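Local coordinates for cDNA FLJ56608, highly similar to Homo sapiens chloride channel, calcium activated, family member 1 (CLCA1), mRNA (Homo sapiens, PDB 6PYO), which may help mediate calcium-activated chloride conductance and may regulate mucus production by goblet cells, and is represented here by its calcium-binding VWA domain, at residues 49-54 and 83-88; 10-15 and 89-94; 17-22 and 112-117. All blocks are in the same frame, centred on the assembly; numbering follows the deposited sequence.

This is the von Willebrand factor A (VWA) domain of the longer protein, a central β-sheet flanked by helices, with a calcium ion at the edge where its loops gather. From the N terminus, segment 10-15, at the end of strand 8-14, is met again 74 residues later by helix segment 89-94, closing interaction 2 in the interior. Just beyond that strand, loop 17-22 waits for 112-117, and interaction 3 closes the longest loop. Interaction 1, joining 49-54 to 83-88, lies wholly within both of these spans, while interactions 2 and 3 cross. Interactions 1 and 2 seat successive parts of helix 87-99 against neighbouring strands, and interactions 1 and 3 share the calcium bound by Thr85 and Ser18.

Interaction 1 (49-54 and 83-88); sequences VTFDSA and GGTSIC. With CA (calcium ion), chain C.
The metal-ion-dependent adhesion site (MIDAS) of this VWA domain takes one of its ligands from the loop 83-88, which here runs past the end of strand 45-51 and into helix 87-99. Thr85 points away from the strand, with OG1 anti to its carbonyl carbon (chi1 -58°), and this oxygen binds the calcium at 2.1 Å. Ser86 N gives a weak, bent hydrogen bond to Asp52 O (2.8 Å, 126°), and Ser86 itself is the N-cap residue, its OG hydrogen-bonded to Ser89 OG. At the outer end a water bridges Ser53 OG, 2.6 Å away, and Gly84 N, from which it accepts at 2.8 Å. Gly83 passes so near Asp52 that a side chain there would run into Asp52 CB. Further in, the Phe51 ring lies alongside Ile87, CZ 3.9 Å from Ile87 CG1, while CD1 comes obliquely within 3.3 Å of Ser86 O. Asp52 folds its carboxylate back into an Asx turn, OD1 accepting from Ala54 N, and OD2 pairs with Lys15 and His56. Across this contact the polar grip is slight, one weak bond and a bridging water, and Phe51–Ile87 packing supplements it; Ile87 N is held separately by Asp117.

Interaction 2 (10-15 and 89-94); sequences CLVLDK and SGLRSA
Val12 is the bump and the Gly90 turn of helix 87-99 the hollow. Helix segment 89-94 lies on one face of the central sheet and runs nearly antiparallel to strand 10-14 (159°), the two axes coming within 8.6 Å. Both methyls of Val12 point into the helix: CG1, anti to the backbone N, settles over the bare backbone of Gly90, 3.8 Å from Gly90 C, and CG2 presses on Ala94 CB at 3.6 Å. A β-carbon on Gly90 would collide with CG1, so the missing side chain is what lets the strand in this close. One turn further on, the small Ala94 CB fills the notch between Val12 and Cys10, meeting Cys10 SG at 3.8 Å. That sulfur stands anti to its backbone N (chi1 -162°). Leu91 closes the flank more loosely, its CD2 reaching back to 4.5 Å from Val12 CG1. Phe51, Ile109 and Leu111 from the adjacent strands surround Val12 and extend the apolar interior. The contact is one of van der Waals fit: Gly90 O, beside the Val12 methyls, is already bonded to Ala94 N within the helix, so small residues and matched shape probably set the helix-to-sheet spacing.

Interaction 3 (17-22 and 112-117); sequences GSMATG and LTDGED. With CA (calcium ion), chain C.
The short 3-10 turn 17-20 faces the loop that follows strand 108-113, the two backbones coming closest at Met19 and Asp114, whose CA atoms are 6.7 Å apart. Both belong to the MIDAS of the VWA fold, where Ser16, Ser18 and Thr85 bind calcium directly. Ser18 carries the contact. Its OG sits in the crowded position between backbone N and carbonyl carbon (chi1 53°), which places it at 2.1 Å from the ion and lets it donate to Asp114 OD2 at 2.6 Å, on the syn lone pair. Asp114 is thus a second-shell residue: its OD1 is 4.0 Å from the calcium, too far to bind it. Metal and carboxylate together would probably polarise the Ser18 hydroxyl strongly. OD1 instead accepts from Glu116 N (3.0 Å, 167°), met from above the carboxylate plane, and so forms an Asx turn. Just before it, Thr113 OG1 makes an ST turn with Gly115 N while also pairing with Asp14. Arg24 NH1 salt-bridges both Asp114 OD2 and Glu116 OE2, which probably helps keep these two acids charged side by side. An alanine in place of Asp114 would remove the acceptor of Ser18 OG, one partner of Arg24 and the Asx turn, and is likely to loosen the serine's hold on the calcium. Crossing Asp114 obliquely, Met19 bends at chi2 and chi3 and brings SD to 3.5 Å from Asp114 N, a buried amide with no hydrogen-bonding partner in the model. Ser18 O accepts from both Thr21 N and Thr21 OG1, two bonds gripping one carbonyl. The second loop also reaches the metal through solvent: a calcium-bound water donates to Glu116 O at 2.6 Å.

Interaction 1 (49-54 and 83-88)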
ATOM      1  N   VAL A  49       1.373   4.567  -4.032  1.00 33.79           N
ATOM      2  CA  VAL A  49       0.136   5.336  -4.036  1.00 38.15           C
ATOM      3  C   VAL A  49      -0.083   5.875  -2.632  1.00 32.32           C
ATOM      4  O   VAL A  49       0.014   5.119  -1.669  1.00 34.21           O
ATOM      5  CB  VAL A  49      -1.053   4.463  -4.474  1.00 30.78           C
ATOM      6  CG1 VAL A  49      -2.378   5.161  -4.239  1.00 41.22           C
ATOM      7  CG2 VAL A  49      -0.863   4.053  -5.923  1.00 37.41           C
ATOM      8  N   THR A  50      -0.332   7.188  -2.508  1.00 32.87           N
ATOM      9  CA  THR A  50      -0.903   7.748  -1.289  1.00 33.15           C
ATOM     10  C   THR A  50      -2.404   7.951  -1.463  1.00 37.50           C
ATOM     11  O   THR A  50      -2.947   7.983  -2.568  1.00 41.57           O
ATOM     12  CB  THR A  50      -0.280   9.088  -0.903  1.00 37.67           C
ATOM     13  OG1 THR A  50      -0.267   9.905  -2.056  1.00 42.32           O
ATOM     14  CG2 THR A  50       1.118   8.901  -0.366  1.00 41.31           C
ATOM     15  N   PHE A  51      -3.094   8.110  -0.358  1.00 35.42           N
ATOM     16  CA  PHE A  51      -4.515   8.334  -0.536  1.00 36.33           C
ATOM     17  C   PHE A  51      -5.029   9.122   0.656  1.00 39.26           C
ATOM     18  O   PHE A  51      -4.547   8.940   1.785  1.00 37.90           O
ATOM     19  CB  PHE A  51      -5.306   7.034  -0.716  1.00 36.89           C
ATOM     20  CG  PHE A  51      -5.349   6.184   0.512  1.00 39.96           C
ATOM     21  CD1 PHE A  51      -6.365   6.342   1.461  1.00 41.59           C
ATOM     22  CD2 PHE A  51      -4.380   5.214   0.720  1.00 41.25           C
ATOM     23  CE1 PHE A  51      -6.397   5.552   2.596  1.00 40.87           C
ATOM     24  CE2 PHE A  51      -4.393   4.423   1.849  1.00 38.09           C
ATOM     25  CZ  PHE A  51      -5.403   4.582   2.785  1.00 39.52           C
ATOM     26  N   ASP A  52      -5.944  10.029   0.347  1.00 39.82           N
ATOM     27  CA  ASP A  52      -6.887  10.595   1.364  1.00 44.15           C
ATOM     28  C   ASP A  52      -8.270  10.130   0.923  1.00 46.69           C
ATOM     29  O   ASP A  52      -8.524   8.929   0.877  1.00 42.21           O
ATOM     30  CB  ASP A  52      -6.693  12.097   1.494  1.00 42.97           C
ATOM     31  CG  ASP A  52      -6.364  12.790   0.170  1.00 46.02           C
ATOM     32  OD1 ASP A  52      -7.184  12.714  -0.783  1.00 41.50           O
ATOM     33  OD2 ASP A  52      -5.278  13.404   0.080  1.00 43.43           O
ATOM     34  N   SER A  53      -9.184  11.060   0.612  1.00 41.03           N
ATOM     35  CA  SER A  53     -10.450  10.728  -0.043  1.00 45.13           C
ATOM     36  C   SER A  53     -10.258  10.293  -1.490  1.00 37.46           C
ATOM     37  O   SER A  53     -11.148   9.657  -2.054  1.00 46.35           O
ATOM     38  CB  SER A  53     -11.425  11.941   0.011  1.00 39.85           C
ATOM     39  OG  SER A  53     -10.874  13.109  -0.594  1.00 44.96           O
ATOM     40  N   ALA A  54      -9.106  10.582  -2.086  1.00 44.85           N
ATOM     41  CA  ALA A  54      -8.753  10.130  -3.425  1.00 44.24           C
ATOM     42  C   ALA A  54      -7.311   9.628  -3.410  1.00 40.06           C
ATOM     43  O   ALA A  54      -6.543   9.907  -2.483  1.00 39.17           O
ATOM     44  CB  ALA A  54      -8.930  11.277  -4.449  1.00 41.23           C
ATOM     45  N   GLY A  83      -7.121  15.474   4.907  1.00 43.29           N
ATOM     46  CA  GLY A  83      -8.130  15.021   3.974  1.00 38.43           C
ATOM     47  C   GLY A  83      -8.878  13.829   4.522  1.00 35.94           C
ATOM     48  O   GLY A  83      -8.666  13.373   5.649  1.00 35.04           O
ATOM     49  N   GLY A  84      -9.804  13.346   3.710  1.00 33.03           N
ATOM     50  CA  GLY A  84     -10.633  12.238   4.113  1.00 35.79           C
ATOM     51  C   GLY A  84      -9.965  10.915   3.793  1.00 44.12           C
ATOM     52  O   GLY A  84      -8.813  10.838   3.364  1.00 39.60           O
ATOM     53  N   THR A  85     -10.730   9.858   3.992  1.00 43.49           N
ATOM     54  CA  THR A  85     -10.225   8.501   3.975  1.00 41.33           C
ATOM     55  C   THR A  85     -10.991   7.681   2.948  1.00 44.55           C
ATOM     56  O   THR A  85     -12.218   7.602   3.015  1.00 42.19           O
ATOM     57  CB  THR A  85     -10.355   7.852   5.335  1.00 34.59           C
ATOM     58  OG1 THR A  85      -9.646   8.629   6.309  1.00 32.68           O
ATOM     59  CG2 THR A  85      -9.731   6.439   5.281  1.00 44.54           C
ATOM     60  N   SER A  86     -10.258   7.045   2.013  1.00 38.74           N
ATOM     61  CA  SER A  86     -10.854   6.013   1.161  1.00 39.07           C
ATOM     62  C   SER A  86      -9.782   4.953   0.850  1.00 36.96           C
ATOM     63  O   SER A  86      -9.023   5.073  -0.115  1.00 36.80           O
ATOM     64  CB  SER A  86     -11.446   6.612  -0.106  1.00 41.47           C
ATOM     65  OG  SER A  86     -11.967   5.592  -0.939  1.00 42.81           O
ATOM     66  N   ILE A  87      -9.753   3.902   1.673  1.00 36.71           N
ATOM     67  CA  ILE A  87      -8.866   2.776   1.387  1.00 40.74           C
ATOM     68  C   ILE A  87      -9.135   2.261  -0.014  1.00 36.04           C
ATOM     69  O   ILE A  87      -8.206   1.968  -0.781  1.00 37.68           O
ATOM     70  CB  ILE A  87      -9.022   1.673   2.450  1.00 44.17           C
ATOM     71  CG1 ILE A  87      -8.372   2.167   3.742  1.00 45.79           C
ATOM     72  CG2 ILE A  87      -8.401   0.379   1.928  1.00 46.51           C
ATOM     73  CD1 ILE A  87      -8.479   1.233   4.907  1.00 50.66           C
ATOM     74  N   CYS A  88     -10.413   2.173  -0.388  1.00 38.85           N
ATOM     75  CA  CYS A  88     -10.763   1.568  -1.663  1.00 41.05           C
ATOM     76  C   CYS A  88     -10.233   2.376  -2.825  1.00 41.50           C
ATOM     77  O   CYS A  88      -9.787   1.795  -3.822  1.00 43.89           O
ATOM     78  CB  CYS A  88     -12.280   1.368  -1.775  1.00 47.83           C
ATOM     79  SG  CYS A  88     -12.858  -0.083  -0.808  1.00 66.87           S
TER
HETATM   80 CA    CA C 701      -8.441   8.507   8.087  1.00 38.97          CA
HETATM   81  O   HOH W   1     -10.011  14.727   1.257  1.00 47.65           O
HETATM   82  O   HOH W   2     -10.462   7.955   9.265  1.00 46.14           O
HETATM   83  O   HOH W   3      -7.525   6.339   7.851  1.00 36.31           O

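Interaction 2 (10-15 and 89-94)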
ATOM      1  N   CYS A  10       2.956  -2.713  -4.613  1.00 31.23           N
ATOM      2  CA  CYS A  10       2.507  -1.340  -4.578  1.00 35.32           C
ATOM      3  C   CYS A  10       2.296  -0.956  -3.127  1.00 31.09           C
ATOM      4  O   CYS A  10       1.504  -1.588  -2.428  1.00 36.60           O
ATOM      5  CB  CYS A  10       1.222  -1.123  -5.392  1.00 34.04           C
ATOM      6  SG  CYS A  10       1.050   0.671  -5.743  1.00 38.23           S
ATOM      7  N   LEU A  11       3.054   0.022  -2.667  1.00 35.11           N
ATOM      8  CA  LEU A  11       2.763   0.660  -1.401  1.00 36.66           C
ATOM      9  C   LEU A  11       1.502   1.495  -1.558  1.00 35.67           C
ATOM     10  O   LEU A  11       1.376   2.292  -2.502  1.00 36.47           O
ATOM     11  CB  LEU A  11       3.928   1.551  -0.972  1.00 39.28           C
ATOM     12  CG  LEU A  11       5.047   0.952  -0.176  1.00 40.25           C
ATOM     13  CD1 LEU A  11       5.446  -0.350  -0.904  1.00 53.24           C
ATOM     14  CD2 LEU A  11       6.222   1.881  -0.014  1.00 39.46           C
ATOM     15  N   VAL A  12       0.570   1.314  -0.639  1.00 33.43           N
ATOM     16  CA  VAL A  12      -0.655   2.098  -0.580  1.00 40.50           C
ATOM     17  C   VAL A  12      -0.691   2.736   0.801  1.00 35.27           C
ATOM     18  O   VAL A  12      -0.780   2.039   1.826  1.00 35.81           O
ATOM     19  CB  VAL A  12      -1.892   1.247  -0.866  1.00 35.82           C
ATOM     20  CG1 VAL A  12      -3.130   2.114  -0.820  1.00 36.50           C
ATOM     21  CG2 VAL A  12      -1.748   0.621  -2.249  1.00 30.63           C
ATOM     22  N   LEU A  13      -0.541   4.057   0.827  1.00 32.89           N
ATOM     23  CA  LEU A  13      -0.143   4.763   2.035  1.00 31.76           C
ATOM     24  C   LEU A  13      -1.245   5.747   2.417  1.00 29.82           C
ATOM     25  O   LEU A  13      -1.539   6.673   1.656  1.00 31.94           O
ATOM     26  CB  LEU A  13       1.178   5.488   1.813  1.00 38.22           C
ATOM     27  CG  LEU A  13       2.320   4.588   1.339  1.00 37.06           C
ATOM     28  CD1 LEU A  13       3.533   5.428   1.085  1.00 41.64           C
ATOM     29  CD2 LEU A  13       2.605   3.509   2.353  1.00 41.90           C
ATOM     30  N   ASP A  14      -1.776   5.588   3.617  1.00 32.64           N
ATOM     31  CA  ASP A  14      -2.823   6.454   4.155  1.00 32.73           C
ATOM     32  C   ASP A  14      -2.205   7.761   4.635  1.00 33.42           C
ATOM     33  O   ASP A  14      -1.411   7.766   5.586  1.00 37.78           O
ATOM     34  CB  ASP A  14      -3.500   5.689   5.283  1.00 35.93           C
ATOM     35  CG  ASP A  14      -4.751   6.373   5.809  1.00 43.74           C
ATOM     36  OD1 ASP A  14      -4.881   7.607   5.643  1.00 31.83           O
ATOM     37  OD2 ASP A  14      -5.565   5.638   6.410  1.00 34.71           O
ATOM     38  N   LYS A  15      -2.526   8.876   3.950  1.00 38.65           N
ATOM     39  CA  LYS A  15      -2.108  10.199   4.395  1.00 37.37           C
ATOM     40  C   LYS A  15      -3.301  11.045   4.862  1.00 43.96           C
ATOM     41  O   LYS A  15      -3.223  12.281   4.850  1.00 42.62           O
ATOM     42  CB  LYS A  15      -1.320  10.938   3.301  1.00 33.73           C
ATOM     43  CG  LYS A  15      -2.100  11.102   1.987  1.00 38.32           C
ATOM     44  CD  LYS A  15      -1.877  12.427   1.291  1.00 52.59           C
ATOM     45  CE  LYS A  15      -2.152  13.633   2.179  1.00 47.30           C
ATOM     46  NZ  LYS A  15      -3.579  14.064   2.133  1.00 45.16           N
ATOM     47  N   SER A  89     -10.249   3.719  -2.724  1.00 37.13           N
ATOM     48  CA  SER A  89      -9.629   4.520  -3.779  1.00 45.53           C
ATOM     49  C   SER A  89      -8.150   4.190  -3.928  1.00 36.40           C
ATOM     50  O   SER A  89      -7.611   4.196  -5.043  1.00 35.30           O
ATOM     51  CB  SER A  89      -9.746   6.030  -3.498  1.00 42.41           C
ATOM     52  OG  SER A  89     -11.066   6.392  -3.165  1.00 52.24           O
ATOM     53  N   GLY A  90      -7.454   4.020  -2.793  1.00 34.04           N
ATOM     54  CA  GLY A  90      -6.044   3.711  -2.844  1.00 39.18           C
ATOM     55  C   GLY A  90      -5.779   2.353  -3.473  1.00 37.46           C
ATOM     56  O   GLY A  90      -4.860   2.209  -4.277  1.00 36.77           O
ATOM     57  N   LEU A  91      -6.610   1.347  -3.148  1.00 37.77           N
ATOM     58  CA  LEU A  91      -6.415   0.017  -3.727  1.00 35.11           C
ATOM     59  C   LEU A  91      -6.740   0.001  -5.220  1.00 43.14           C
ATOM     60  O   LEU A  91      -5.982  -0.561  -6.023  1.00 40.47           O
ATOM     61  CB  LEU A  91      -7.247  -1.014  -2.974  1.00 34.51           C
ATOM     62  CG  LEU A  91      -6.935  -1.192  -1.496  1.00 38.40           C
ATOM     63  CD1 LEU A  91      -7.908  -2.169  -0.844  1.00 38.79           C
ATOM     64  CD2 LEU A  91      -5.483  -1.641  -1.284  1.00 40.65           C
ATOM     65  N   ARG A  92      -7.841   0.629  -5.626  1.00 42.63           N
ATOM     66  CA  ARG A  92      -8.145   0.717  -7.055  1.00 43.15           C
ATOM     67  C   ARG A  92      -7.002   1.379  -7.808  1.00 42.46           C
ATOM     68  O   ARG A  92      -6.610   0.930  -8.896  1.00 43.46           O
ATOM     69  CB  ARG A  92      -9.456   1.497  -7.276  1.00 47.02           C
ATOM     70  CG  ARG A  92     -10.742   0.696  -7.086  1.00 53.83           C
ATOM     71  CD  ARG A  92     -11.960   1.596  -6.792  1.00 56.08           C
ATOM     72  NE  ARG A  92     -13.014   0.824  -6.141  1.00 64.73           N
ATOM     73  CZ  ARG A  92     -13.941   1.322  -5.331  1.00 57.36           C
ATOM     74  NH1 ARG A  92     -13.973   2.618  -5.061  1.00 61.55           N
ATOM     75  NH2 ARG A  92     -14.833   0.504  -4.783  1.00 58.69           N
ATOM     76  N   SER A  93      -6.468   2.475  -7.257  1.00 39.07           N
ATOM     77  CA  SER A  93      -5.337   3.125  -7.914  1.00 44.02           C
ATOM     78  C   SER A  93      -4.114   2.206  -7.986  1.00 38.45           C
ATOM     79  O   SER A  93      -3.407   2.174  -8.998  1.00 37.63           O
ATOM     80  CB  SER A  93      -5.008   4.413  -7.175  1.00 41.38           C
ATOM     81  OG  SER A  93      -3.856   5.006  -7.702  1.00 44.52           O
ATOM     82  N   ALA A  94      -3.845   1.444  -6.924  1.00 40.34           N
ATOM     83  CA  ALA A  94      -2.747   0.480  -6.975  1.00 36.81           C
ATOM     84  C   ALA A  94      -2.943  -0.519  -8.114  1.00 35.49           C
ATOM     85  O   ALA A  94      -2.005  -0.827  -8.871  1.00 33.36           O
ATOM     86  CB  ALA A  94      -2.629  -0.215  -5.624  1.00 34.35           C
TER

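Interaction 3 (17-22 and 112-117)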
ATOM      1  N   GLY A  17      -6.435  12.675   7.318  1.00 45.89           N
ATOM      2  CA  GLY A  17      -6.293  13.512   8.501  1.00 35.29           C
ATOM      3  C   GLY A  17      -6.136  12.736   9.795  1.00 34.95           C
ATOM      4  O   GLY A  17      -5.413  13.167  10.698  1.00 40.58           O
ATOM      5  N   SER A  18      -6.834  11.595   9.921  1.00 41.00           N
ATOM      6  CA  SER A  18      -6.687  10.782  11.126  1.00 42.16           C
ATOM      7  C   SER A  18      -5.243  10.385  11.355  1.00 43.74           C
ATOM      8  O   SER A  18      -4.842  10.149  12.497  1.00 46.75           O
ATOM      9  CB  SER A  18      -7.536   9.509  11.068  1.00 46.96           C
ATOM     10  OG  SER A  18      -7.320   8.742   9.890  1.00 35.98           O
ATOM     11  N   MET A  19      -4.460  10.258  10.283  1.00 42.56           N
ATOM     12  CA  MET A  19      -3.071   9.852  10.417  1.00 42.83           C
ATOM     13  C   MET A  19      -2.234  10.904  11.119  1.00 48.91           C
ATOM     14  O   MET A  19      -1.112  10.600  11.534  1.00 44.59           O
ATOM     15  CB  MET A  19      -2.504   9.531   9.027  1.00 35.49           C
ATOM     16  CG  MET A  19      -3.139   8.291   8.414  1.00 42.18           C
ATOM     17  SD  MET A  19      -2.722   6.762   9.328  1.00 42.26           S
ATOM     18  CE  MET A  19      -1.036   6.577   8.770  1.00 38.77           C
ATOM     19  N   ALA A  20      -2.758  12.129  11.277  1.00 45.65           N
ATOM     20  CA  ALA A  20      -2.053  13.146  12.045  1.00 42.77           C
ATOM     21  C   ALA A  20      -2.058  12.825  13.531  1.00 45.58           C
ATOM     22  O   ALA A  20      -1.249  13.382  14.273  1.00 49.28           O
ATOM     23  CB  ALA A  20      -2.671  14.529  11.803  1.00 46.97           C
ATOM     24  N   THR A  21      -2.935  11.929  13.976  1.00 46.73           N
ATOM     25  CA  THR A  21      -3.006  11.584  15.390  1.00 61.25           C
ATOM     26  C   THR A  21      -1.727  10.907  15.850  1.00 63.03           C
ATOM     27  O   THR A  21      -1.179  10.046  15.154  1.00 58.87           O
ATOM     28  CB  THR A  21      -4.166  10.630  15.668  1.00 55.69           C
ATOM     29  OG1 THR A  21      -5.383  11.186  15.211  1.00 57.63           O
ATOM     30  CG2 THR A  21      -4.289  10.339  17.163  1.00 73.29           C
ATOM     31  N   GLY A  22      -1.285  11.264  17.053  1.00 74.74           N
ATOM     32  CA  GLY A  22      -0.112  10.635  17.634  1.00 69.73           C
ATOM     33  C   GLY A  22       1.059  10.644  16.680  1.00 78.48           C
ATOM     34  O   GLY A  22       1.394  11.667  16.071  1.00 72.86           O
ATOM     35  N   LEU A 112      -0.595   0.547   4.381  1.00 34.19           N
ATOM     36  CA  LEU A 112      -0.194   1.125   5.657  1.00 34.86           C
ATOM     37  C   LEU A 112      -1.291   2.138   6.028  1.00 32.86           C
ATOM     38  O   LEU A 112      -1.487   3.153   5.328  1.00 32.96           O
ATOM     39  CB  LEU A 112       1.198   1.763   5.581  1.00 36.87           C
ATOM     40  CG  LEU A 112       2.361   0.846   5.114  1.00 38.85           C
ATOM     41  CD1 LEU A 112       3.716   1.524   5.134  1.00 41.76           C
ATOM     42  CD2 LEU A 112       2.458  -0.403   5.946  1.00 43.90           C
ATOM     43  N   THR A 113      -2.042   1.839   7.082  1.00 35.91           N
ATOM     44  CA  THR A 113      -3.181   2.710   7.398  1.00 38.00           C
ATOM     45  C   THR A 113      -3.545   2.564   8.860  1.00 42.05           C
ATOM     46  O   THR A 113      -3.256   1.531   9.480  1.00 39.98           O
ATOM     47  CB  THR A 113      -4.409   2.360   6.541  1.00 39.26           C
ATOM     48  OG1 THR A 113      -5.545   3.163   6.894  1.00 40.29           O
ATOM     49  CG2 THR A 113      -4.784   0.885   6.791  1.00 33.66           C
ATOM     50  N   ASP A 114      -4.242   3.595   9.400  1.00 39.96           N
ATOM     51  CA  ASP A 114      -4.865   3.416  10.714  1.00 42.27           C
ATOM     52  C   ASP A 114      -6.157   2.607  10.632  1.00 41.50           C
ATOM     53  O   ASP A 114      -6.694   2.202  11.671  1.00 48.98           O
ATOM     54  CB  ASP A 114      -5.113   4.763  11.441  1.00 46.18           C
ATOM     55  CG  ASP A 114      -6.031   5.727  10.703  1.00 40.96           C
ATOM     56  OD1 ASP A 114      -6.921   5.343   9.926  1.00 42.00           O
ATOM     57  OD2 ASP A 114      -5.842   6.925  10.941  1.00 46.27           O
ATOM     58  N   GLY A 115      -6.672   2.355   9.432  1.00 38.55           N
ATOM     59  CA  GLY A 115      -7.829   1.502   9.268  1.00 42.70           C
ATOM     60  C   GLY A 115      -9.165   2.109   9.636  1.00 46.70           C
ATOM     61  O   GLY A 115     -10.172   1.397   9.617  1.00 50.22           O
ATOM     62  N   GLU A 116      -9.222   3.410   9.903  1.00 52.07           N
ATOM     63  CA  GLU A 116     -10.453   4.079  10.323  1.00 41.48           C
ATOM     64  C   GLU A 116     -11.259   4.450   9.084  1.00 45.99           C
ATOM     65  O   GLU A 116     -11.333   5.608   8.668  1.00 45.23           O
ATOM     66  CB  GLU A 116     -10.104   5.283  11.178  1.00 44.99           C
ATOM     67  CG  GLU A 116      -9.455   4.838  12.451  1.00 41.43           C
ATOM     68  CD  GLU A 116      -8.893   5.952  13.278  1.00 47.24           C
ATOM     69  OE1 GLU A 116      -9.073   7.114  12.871  1.00 53.99           O
ATOM     70  OE2 GLU A 116      -8.272   5.659  14.339  1.00 54.25           O
ATOM     71  N   ASP A 117     -11.882   3.426   8.499  1.00 45.52           N
ATOM     72  CA  ASP A 117     -12.624   3.527   7.247  1.00 51.60           C
ATOM     73  C   ASP A 117     -13.697   2.449   7.261  1.00 59.66           C
ATOM     74  O   ASP A 117     -13.373   1.261   7.385  1.00 55.08           O
ATOM     75  CB  ASP A 117     -11.686   3.338   6.062  1.00 50.18           C
ATOM     76  CG  ASP A 117     -12.386   3.472   4.725  1.00 53.76           C
ATOM     77  OD1 ASP A 117     -13.639   3.632   4.664  1.00 53.30           O
ATOM     78  OD2 ASP A 117     -11.656   3.413   3.713  1.00 46.89           O
TER
HETATM   79 CA    CA C 701      -8.441   8.507   8.087  1.00 38.97          CA
HETATM   80  O   HOH W   2     -10.462   7.955   9.265  1.00 46.14           O
HETATM   81  O   HOH W   3      -7.525   6.339   7.851  1.00 36.31           O